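Long-range contacts in metal-independent carbonic anhydrase (Nostoc sp. PCC 7120 = FACHB-418, PDB 7C5W), which catalyses the hydration of carbon dioxide to bicarbonate without any metal cofactor, and assembles as a homotetramer built from two dimers: residues A133-N138 with K153-L158; S83-R88 with K103-D108; Y69-V74 with K164-T169. All coordinates share one frame; numbering follows the deposited sequence.

Contact 1 of 3, residues A133-N138 with K153-L158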
loop_
_atom_site.group_PDB
_atom_site.type_symbol
_atom_site.label_atom_id
_atom_site.label_comp_id
_atom_site.label_asym_id
_atom_site.label_seq_id
_atom_site.Cartn_x
_atom_site.Cartn_y
_atom_site.Cartn_z
ATOM N N ALA A 133 -9.328 1.768 -0.991
ATOM C CA ALA A 133 -10.020 2.859 -1.706
ATOM C C ALA A 133 -11.075 3.455 -0.769
ATOM O O ALA A 133 -11.860 2.685 -0.183
ATOM C CB ALA A 133 -10.618 2.328 -2.986
ATOM N N THR A 134 -11.047 4.775 -0.596
ATOM C CA THR A 134 -12.002 5.537 0.241
ATOM C C THR A 134 -12.935 6.302 -0.698
ATOM O O THR A 134 -12.442 6.816 -1.710
ATOM C CB THR A 134 -11.237 6.422 1.228
ATOM O OG1 THR A 134 -10.251 5.602 1.848
ATOM C CG2 THR A 134 -12.112 7.034 2.296
ATOM N N THR A 135 -14.236 6.316 -0.403
ATOM C CA THR A 135 -15.249 7.154 -1.098
ATOM C C THR A 135 -15.894 8.069 -0.058
ATOM O O THR A 135 -16.032 7.635 1.096
ATOM C CB THR A 135 -16.310 6.315 -1.822
ATOM O OG1 THR A 135 -17.173 5.691 -0.864
ATOM C CG2 THR A 135 -15.696 5.275 -2.734
ATOM N N MET A 136 -16.210 9.305 -0.443
ATOM C CA MET A 136 -17.000 10.250 0.382
ATOM C C MET A 136 -18.039 10.891 -0.529
ATOM O O MET A 136 -17.710 11.187 -1.698
ATOM C CB MET A 136 -16.137 11.340 1.026
ATOM C CG MET A 136 -16.945 12.336 1.829
ATOM S SD MET A 136 -15.925 13.508 2.776
ATOM C CE MET A 136 -15.490 12.484 4.179
ATOM N N GLY A 137 -19.247 11.071 -0.005
ATOM C CA GLY A 137 -20.348 11.728 -0.725
ATOM C C GLY A 137 -21.682 11.495 -0.047
ATOM O O GLY A 137 -21.709 11.198 1.164
ATOM N N ASN A 138 -22.758 11.616 -0.820
ATOM C CA ASN A 138 -24.138 11.360 -0.355
ATOM C C ASN A 138 -24.554 9.954 -0.777
ATOM O O ASN A 138 -24.065 9.456 -1.808
ATOM C CB ASN A 138 -25.110 12.429 -0.854
ATOM C CG ASN A 138 -24.860 13.770 -0.200
ATOM O OD1 ASN A 138 -24.667 13.854 1.019
ATOM N ND2 ASN A 138 -24.847 14.817 -1.008
ATOM N N LYS A 153 -21.815 9.953 3.661
ATOM C CA LYS A 153 -21.207 8.616 3.888
ATOM C C LYS A 153 -19.755 8.543 3.403
ATOM O O LYS A 153 -19.495 8.847 2.212
ATOM C CB LYS A 153 -21.990 7.510 3.182
ATOM C CG LYS A 153 -21.709 6.116 3.738
ATOM C CD LYS A 153 -22.576 5.049 3.159
ATOM C CE LYS A 153 -24.041 5.210 3.501
ATOM N NZ LYS A 153 -24.323 4.822 4.904
ATOM N N THR A 154 -18.872 8.058 4.287
ATOM C CA THR A 154 -17.484 7.638 3.971
ATOM C C THR A 154 -17.372 6.114 4.078
ATOM O O THR A 154 -17.731 5.594 5.133
ATOM C CB THR A 154 -16.481 8.309 4.910
ATOM O OG1 THR A 154 -16.649 9.708 4.711
ATOM C CG2 THR A 154 -15.051 7.893 4.645
ATOM N N TRP A 155 -16.913 5.445 3.015
ATOM C CA TRP A 155 -16.529 4.003 2.998
ATOM C C TRP A 155 -15.018 3.869 2.775
ATOM O O TRP A 155 -14.450 4.696 2.030
ATOM C CB TRP A 155 -17.242 3.251 1.878
ATOM C CG TRP A 155 -18.606 2.738 2.203
ATOM C CD1 TRP A 155 -18.970 1.957 3.258
ATOM C CD2 TRP A 155 -19.783 2.910 1.400
ATOM N NE1 TRP A 155 -20.300 1.652 3.176
ATOM C CE2 TRP A 155 -20.826 2.222 2.052
ATOM C CE3 TRP A 155 -20.054 3.574 0.199
ATOM C CZ2 TRP A 155 -22.125 2.195 1.548
ATOM C CZ3 TRP A 155 -21.336 3.540 -0.301
ATOM C CH2 TRP A 155 -22.355 2.859 0.366
ATOM N N GLN A 156 -14.398 2.838 3.344
ATOM C CA GLN A 156 -13.047 2.389 2.916
ATOM C C GLN A 156 -13.123 0.899 2.586
ATOM O O GLN A 156 -13.577 0.141 3.434
ATOM C CB GLN A 156 -11.992 2.667 3.984
ATOM C CG GLN A 156 -10.566 2.438 3.495
ATOM C CD GLN A 156 -9.536 2.686 4.572
ATOM O OE1 GLN A 156 -8.334 2.574 4.352
ATOM N NE2 GLN A 156 -9.994 3.018 5.761
ATOM N N PHE A 157 -12.733 0.525 1.371
ATOM C CA PHE A 157 -12.705 -0.872 0.889
ATOM C C PHE A 157 -11.266 -1.384 0.904
ATOM O O PHE A 157 -10.364 -0.665 0.436
ATOM C CB PHE A 157 -13.310 -0.953 -0.510
ATOM C CG PHE A 157 -14.756 -0.528 -0.552
ATOM C CD1 PHE A 157 -15.766 -1.418 -0.212
ATOM C CD2 PHE A 157 -15.099 0.773 -0.890
ATOM C CE1 PHE A 157 -17.094 -1.018 -0.237
ATOM C CE2 PHE A 157 -16.427 1.165 -0.922
ATOM C CZ PHE A 157 -17.420 0.272 -0.590
ATOM N N LEU A 158 -11.072 -2.578 1.458
ATOM C CA LEU A 158 -9.811 -3.358 1.343
ATOM C C LEU A 158 -10.050 -4.566 0.424
ATOM O O LEU A 158 -11.072 -5.258 0.590
ATOM C CB LEU A 158 -9.375 -3.784 2.746
ATOM C CG LEU A 158 -8.138 -4.674 2.818
ATOM C CD1 LEU A 158 -6.913 -3.932 2.334
ATOM C CD2 LEU A 158 -7.910 -5.162 4.240
HETATM O O HOH W 1 -19.339 7.413 0.032
#

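Contact 2 of 3, residues S83-R88 with K103-D108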
loop_
_atom_site.group_PDB
_atom_site.type_symbol
_atom_site.label_atom_id
_atom_site.label_comp_id
_atom_site.label_asym_id
_atom_site.label_seq_id
_atom_site.Cartn_x
_atom_site.Cartn_y
_atom_site.Cartn_z
ATOM N N SER A 83 -25.546 7.376 21.454
ATOM C CA SER A 83 -24.228 7.931 21.883
ATOM C C SER A 83 -23.459 7.030 22.854
ATOM O O SER A 83 -22.268 7.249 23.053
ATOM C CB SER A 83 -24.398 9.314 22.470
ATOM N N PRO A 84 -24.079 6.064 23.568
ATOM C CA PRO A 84 -23.293 5.047 24.276
ATOM C C PRO A 84 -22.656 4.000 23.340
ATOM O O PRO A 84 -21.483 3.696 23.499
ATOM C CB PRO A 84 -24.300 4.377 25.231
ATOM C CG PRO A 84 -25.540 5.270 25.198
ATOM C CD PRO A 84 -25.517 5.989 23.865
ATOM N N ARG A 85 -23.441 3.460 22.399
ATOM C CA ARG A 85 -23.049 2.337 21.500
ATOM C C ARG A 85 -22.874 2.891 20.081
ATOM O O ARG A 85 -23.554 2.403 19.141
ATOM C CB ARG A 85 -24.092 1.216 21.578
ATOM C CG ARG A 85 -24.043 0.435 22.887
ATOM C CD ARG A 85 -25.328 -0.300 23.234
ATOM N NE ARG A 85 -25.631 -0.185 24.655
ATOM C CZ ARG A 85 -26.549 0.626 25.173
ATOM N NH1 ARG A 85 -27.291 1.395 24.390
ATOM N NH2 ARG A 85 -26.728 0.660 26.480
ATOM N N THR A 86 -21.990 3.885 19.951
ATOM C CA THR A 86 -21.762 4.688 18.725
ATOM C C THR A 86 -20.962 3.871 17.702
ATOM O O THR A 86 -21.326 3.882 16.514
ATOM C CB THR A 86 -21.029 5.989 19.066
ATOM O OG1 THR A 86 -21.853 6.747 19.955
ATOM C CG2 THR A 86 -20.692 6.799 17.832
ATOM N N PHE A 87 -19.920 3.178 18.156
ATOM C CA PHE A 87 -18.930 2.502 17.282
ATOM C C PHE A 87 -19.183 0.992 17.286
ATOM O O PHE A 87 -19.018 0.362 18.327
ATOM C CB PHE A 87 -17.524 2.907 17.721
ATOM C CG PHE A 87 -17.322 4.400 17.735
ATOM C CD1 PHE A 87 -17.311 5.120 16.548
ATOM C CD2 PHE A 87 -17.181 5.090 18.933
ATOM C CE1 PHE A 87 -17.155 6.499 16.550
ATOM C CE2 PHE A 87 -17.019 6.469 18.932
ATOM C CZ PHE A 87 -17.001 7.170 17.740
ATOM N N ARG A 88 -19.572 0.446 16.132
ATOM C CA ARG A 88 -19.886 -0.993 15.951
ATOM C C ARG A 88 -18.644 -1.691 15.394
ATOM O O ARG A 88 -18.615 -2.013 14.189
ATOM C CB ARG A 88 -21.133 -1.164 15.073
ATOM C CG ARG A 88 -22.379 -0.469 15.616
ATOM C CD ARG A 88 -22.667 -0.742 17.091
ATOM N NE ARG A 88 -23.720 0.124 17.624
ATOM C CZ ARG A 88 -25.026 -0.127 17.546
ATOM N NH1 ARG A 88 -25.464 -1.228 16.963
ATOM N NH2 ARG A 88 -25.887 0.734 18.051
ATOM N N LYS A 103 -30.271 -7.848 22.936
ATOM C CA LYS A 103 -30.440 -7.228 24.280
ATOM C C LYS A 103 -29.208 -6.370 24.606
ATOM O O LYS A 103 -29.354 -5.401 25.382
ATOM C CB LYS A 103 -30.683 -8.315 25.338
ATOM N N ALA A 104 -28.046 -6.697 24.027
ATOM C CA ALA A 104 -26.760 -5.987 24.254
ATOM C C ALA A 104 -26.743 -4.644 23.508
ATOM O O ALA A 104 -25.884 -3.795 23.838
ATOM C CB ALA A 104 -25.604 -6.858 23.834
ATOM N N PHE A 105 -27.646 -4.456 22.540
ATOM C CA PHE A 105 -27.860 -3.166 21.826
ATOM C C PHE A 105 -29.338 -2.800 21.924
ATOM O O PHE A 105 -30.081 -2.878 20.947
ATOM C CB PHE A 105 -27.332 -3.260 20.394
ATOM C CG PHE A 105 -25.875 -3.642 20.292
ATOM C CD1 PHE A 105 -24.873 -2.706 20.470
ATOM C CD2 PHE A 105 -25.491 -4.941 20.035
ATOM C CE1 PHE A 105 -23.531 -3.053 20.387
ATOM C CE2 PHE A 105 -24.151 -5.286 19.947
ATOM C CZ PHE A 105 -23.167 -4.343 20.122
ATOM N N PRO A 106 -29.796 -2.387 23.128
ATOM C CA PRO A 106 -31.224 -2.295 23.429
ATOM C C PRO A 106 -31.948 -1.215 22.617
ATOM O O PRO A 106 -33.145 -1.330 22.470
ATOM C CB PRO A 106 -31.302 -1.909 24.915
ATOM C CG PRO A 106 -29.885 -2.036 25.453
ATOM C CD PRO A 106 -28.953 -1.985 24.261
ATOM N N GLU A 107 -31.213 -0.202 22.140
ATOM C CA GLU A 107 -31.780 0.996 21.462
ATOM C C GLU A 107 -31.962 0.714 19.962
ATOM O O GLU A 107 -32.452 1.615 19.259
ATOM C CB GLU A 107 -30.887 2.217 21.711
ATOM N N ASP A 108 -31.610 -0.494 19.504
ATOM C CA ASP A 108 -31.588 -0.878 18.063
ATOM C C ASP A 108 -32.888 -1.605 17.684
ATOM O O ASP A 108 -33.027 -2.805 18.014
ATOM C CB ASP A 108 -30.372 -1.754 17.729
ATOM C CG ASP A 108 -29.019 -1.056 17.831
ATOM O OD1 ASP A 108 -28.986 0.180 18.017
ATOM O OD2 ASP A 108 -28.003 -1.764 17.731
#

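Contact 3 of 3, residues Y69-V74 with K164-T169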
loop_
_atom_site.group_PDB
_atom_site.type_symbol
_atom_site.label_atom_id
_atom_site.label_comp_id
_atom_site.label_asym_id
_atom_site.label_seq_id
_atom_site.Cartn_x
_atom_site.Cartn_y
_atom_site.Cartn_z
ATOM N N TYR A 69 -14.911 -7.769 9.348
ATOM C CA TYR A 69 -14.797 -8.116 10.788
ATOM C C TYR A 69 -13.818 -9.278 10.978
ATOM O O TYR A 69 -13.266 -9.395 12.085
ATOM C CB TYR A 69 -16.179 -8.393 11.377
ATOM C CG TYR A 69 -16.977 -7.126 11.572
ATOM C CD1 TYR A 69 -16.646 -6.241 12.585
ATOM C CD2 TYR A 69 -18.033 -6.792 10.732
ATOM C CE1 TYR A 69 -17.357 -5.070 12.775
ATOM C CE2 TYR A 69 -18.758 -5.624 10.919
ATOM C CZ TYR A 69 -18.414 -4.756 11.940
ATOM O OH TYR A 69 -19.081 -3.578 12.141
ATOM N N GLN A 70 -13.581 -10.069 9.927
ATOM C CA GLN A 70 -12.606 -11.193 9.932
ATOM C C GLN A 70 -11.185 -10.677 10.196
ATOM O O GLN A 70 -10.393 -11.453 10.730
ATOM C CB GLN A 70 -12.640 -11.961 8.609
ATOM C CG GLN A 70 -13.950 -12.704 8.370
ATOM C CD GLN A 70 -14.982 -11.870 7.645
ATOM O OE1 GLN A 70 -14.880 -10.643 7.559
ATOM N NE2 GLN A 70 -15.995 -12.540 7.116
ATOM N N PHE A 71 -10.860 -9.431 9.840
ATOM C CA PHE A 71 -9.486 -8.870 9.971
ATOM C C PHE A 71 -9.248 -8.328 11.380
ATOM O O PHE A 71 -8.086 -8.047 11.709
ATOM C CB PHE A 71 -9.243 -7.736 8.975
ATOM C CG PHE A 71 -9.477 -8.108 7.536
ATOM C CD1 PHE A 71 -8.884 -9.231 6.988
ATOM C CD2 PHE A 71 -10.271 -7.324 6.725
ATOM C CE1 PHE A 71 -9.104 -9.574 5.667
ATOM C CE2 PHE A 71 -10.488 -7.669 5.406
ATOM C CZ PHE A 71 -9.907 -8.792 4.878
ATOM N N GLY A 72 -10.315 -8.169 12.163
ATOM C CA GLY A 72 -10.322 -7.429 13.440
ATOM C C GLY A 72 -11.437 -6.386 13.436
ATOM O O GLY A 72 -12.398 -6.492 12.674
ATOM N N PRO A 73 -11.352 -5.332 14.267
ATOM C CA PRO A 73 -12.417 -4.336 14.329
ATOM C C PRO A 73 -12.623 -3.666 12.968
ATOM O O PRO A 73 -11.641 -3.452 12.263
ATOM C CB PRO A 73 -11.900 -3.323 15.354
ATOM C CG PRO A 73 -10.392 -3.514 15.306
ATOM C CD PRO A 73 -10.228 -5.013 15.162
ATOM N N VAL A 74 -13.889 -3.395 12.637
ATOM C CA VAL A 74 -14.303 -2.507 11.516
ATOM C C VAL A 74 -14.620 -1.130 12.103
ATOM O O VAL A 74 -15.248 -1.072 13.182
ATOM C CB VAL A 74 -15.504 -3.088 10.758
ATOM C CG1 VAL A 74 -16.024 -2.106 9.719
ATOM C CG2 VAL A 74 -15.159 -4.430 10.132
ATOM N N LYS A 164 -11.629 -9.699 -3.363
ATOM C CA LYS A 164 -12.978 -9.122 -3.096
ATOM C C LYS A 164 -12.825 -7.901 -2.176
ATOM O O LYS A 164 -11.992 -7.940 -1.239
ATOM C CB LYS A 164 -13.917 -10.182 -2.500
ATOM N N LEU A 165 -13.599 -6.848 -2.439
ATOM C CA LEU A 165 -13.582 -5.581 -1.661
ATOM C C LEU A 165 -14.394 -5.752 -0.370
ATOM O O LEU A 165 -15.586 -6.094 -0.458
ATOM C CB LEU A 165 -14.161 -4.467 -2.537
ATOM C CG LEU A 165 -13.146 -3.734 -3.399
ATOM C CD1 LEU A 165 -12.540 -4.678 -4.434
ATOM C CD2 LEU A 165 -13.786 -2.531 -4.066
ATOM N N ARG A 166 -13.768 -5.494 0.775
ATOM C CA ARG A 166 -14.396 -5.576 2.116
ATOM C C ARG A 166 -14.361 -4.197 2.770
ATOM O O ARG A 166 -13.285 -3.542 2.736
ATOM C CB ARG A 166 -13.662 -6.596 2.986
ATOM C CG ARG A 166 -13.207 -7.829 2.221
ATOM C CD ARG A 166 -14.347 -8.775 1.917
ATOM N NE ARG A 166 -14.744 -9.476 3.128
ATOM C CZ ARG A 166 -14.164 -10.577 3.585
ATOM N NH1 ARG A 166 -13.157 -11.117 2.919
ATOM N NH2 ARG A 166 -14.585 -11.127 4.709
ATOM N N ILE A 167 -15.488 -3.787 3.356
ATOM C CA ILE A 167 -15.617 -2.542 4.163
ATOM C C ILE A 167 -14.864 -2.726 5.485
ATOM O O ILE A 167 -15.222 -3.626 6.273
ATOM C CB ILE A 167 -17.100 -2.195 4.388
ATOM C CG1 ILE A 167 -17.812 -1.901 3.063
ATOM C CG2 ILE A 167 -17.244 -1.060 5.382
ATOM C CD1 ILE A 167 -19.317 -2.052 3.134
ATOM N N ILE A 168 -13.854 -1.887 5.706
ATOM C CA ILE A 168 -13.074 -1.801 6.973
ATOM C C ILE A 168 -13.363 -0.456 7.643
ATOM O O ILE A 168 -13.009 -0.300 8.831
ATOM C CB ILE A 168 -11.573 -1.992 6.683
ATOM C CG1 ILE A 168 -11.044 -0.936 5.706
ATOM C CG2 ILE A 168 -11.322 -3.409 6.190
ATOM C CD1 ILE A 168 -9.529 -0.870 5.613
ATOM N N THR A 169 -13.984 0.476 6.913
ATOM C CA THR A 169 -14.384 1.813 7.425
ATOM C C THR A 169 -15.740 2.205 6.826
ATOM O O THR A 169 -15.893 2.109 5.605
ATOM C CB THR A 169 -13.336 2.893 7.126
ATOM O OG1 THR A 169 -12.039 2.463 7.543
ATOM C CG2 THR A 169 -13.659 4.197 7.820
#

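Contact 1 of 3, residues A133-N138 with K153-L158
Thr135 and Trp155 bond to each other in both directions, with Thr135 N to Trp155 O at 2.9 Å, in the antiparallel beta hairpin of strands 132-143 and 148-159. Paired N-H...O bonds likewise join Ala133 to Phe157 and Gly137 to Lys153; the straightest bond, 173° at the hydrogen, runs from Lys153 N to Gly137 O over 2.8 Å. Thr134 with Gln156 and Met136 with Thr154 are the non-hydrogen-bonded pairs between them. On their face, Thr134 OG1 lies anti to its carbonyl carbon (chi1 -48°), 3.6 Å from Gln156 CG, while Thr134 CG2 meets Thr154 CG2 at 3.9 Å. The polar ends here reach over to the second subunit: Thr134 OG1 bonds to Gln156 of the second subunit, and Thr154 OG1 to His171 of that subunit. An alanine in place of Thr134 would probably leave the amide of Gln156 in the second subunit without this hydroxyl partner and open a small gap beside the Thr154 methyl. The other face carries Trp155, whose indole is sandwiched between Phe157 CZ and Lys153 CD near its rim, and the Lys153 side chain comes within about 4 Å of that of Thr79, a hydrogencarbonate-binding residue. Thr135 OG1 sits in the indole plane, 3.7 Å from Trp155 CE3, and one water links it to Lys153 O, 2.6 Å from that oxygen.

Contact 2 of 3, residues S83-R88 with K103-D108
Two loops flanking helix 91-99 are pinned together here by an arginine-carboxylate salt bridge, Arg88 to Asp108, next to the hydrogencarbonate site: the Arg88 side chain lies about 4 Å from that of Tyr97. The two groups meet tip to tip and nearly coplanar. Arg88 NH1 reaches Asp108 OD2 at 2.7 Å, and Arg88 NH2 takes the syn lone pair of Asp108 OD1 at 3.1 Å in an almost straight bond (176°). The NE/NH2 edge of the guanidinium is used within its own loop, where Arg88 NE, 2.7 Å from Arg85 O, and NH2 both donate to that one carbonyl oxygen. A bend at chi2 (-48°) places Arg88 CD 4.1 Å from Phe105 CE1, and the guanidinium then lies with Phe105 CD1 over its centre, its plane 17° from that of the ring. With Gly93 O as a further acceptor for NH1, the group is held against rotation. Arg85 crosses the same ring obliquely, its CD 3.7 Å from Phe105 CD1, and Pro106 CD sits over the middle of its guanidinium, 3.7 Å from Arg85 CZ. Asp108 is presented by a type I beta turn, Phe105 to Asp108. The whole is a bidentate, end-on arginine-aspartate salt bridge with an aromatic ring over one guanidinium face, joining the loops before and after helix 91-99 beside the hydrogencarbonate site.

Contact 3 of 3, residues Y69-V74 with K164-T169
Arg166 is the first residue of 164-169 to meet the 69-74 loop, and it does so with both ends of its side chain. Its CB lies at the edge of the Phe71 ring, near the ring plane, 4.1 Å from Phe71 CE2. Bends at chi2 and chi3 (-76° and -74°) fold the chain at CD and NE, and the guanidinium ends beside the Gln70 amide, with the two planes 80° apart; Arg166 NH2 is 2.9 Å from Gln70 OE1. The polar ends have partners outside: Arg166 NH1 forms a salt bridge with Asp160, NE donates to Tyr67 O, and the Gln70 amide nitrogen bonds to Asp64 O. Ile167 then offers mainly its backbone, its carbonyl oxygen lying 3.9 Å from Val74 CG1. At Ile168 the chain turns a corner; CG2, anti to the carbonyl carbon, meets Phe71 CD2 at 4.1 Å, while Val74 CG1 packs 3.6 Å from Ile168 O. Val74 also turns its other methyl, CG2, over the centre of the Tyr69 ring, 3.3 Å above the ring plane. Ile168 and Thr169 both face Gln156, a classic beta bulge where strand 165-173 turns its corner. The contact lays the short 3-10 turn 69-71, which follows helix 52-66, beside this strand just before strand 75-77 joins the sheet, with Leu158 of strand 148-159 and Arg22 of the third subunit, in a cation-pi contact, both packed on Phe71.

Along the chain, contact 3 spans the other two: its first segment precedes both, then contact 2 closes before contact 1 opens, and 164-169 comes last. Contacts 1 and 3 share the mixed sheet, their centres about 13 Å apart, with strands 148-159 and 165-173 as neighbours; Leu158 O meets Arg166 N at 2.7 Å, probably a hydrogen bond. Contact 2 lies nearer the surface, its centre about 23 Å from that of contact 1 and 20 Å from that of contact 3, which it touches through Arg88 O and Tyr69 OH. Contacts 1 and 2 approach the hydrogencarbonate site from sheet and loops respectively, and all three touch the second subunit.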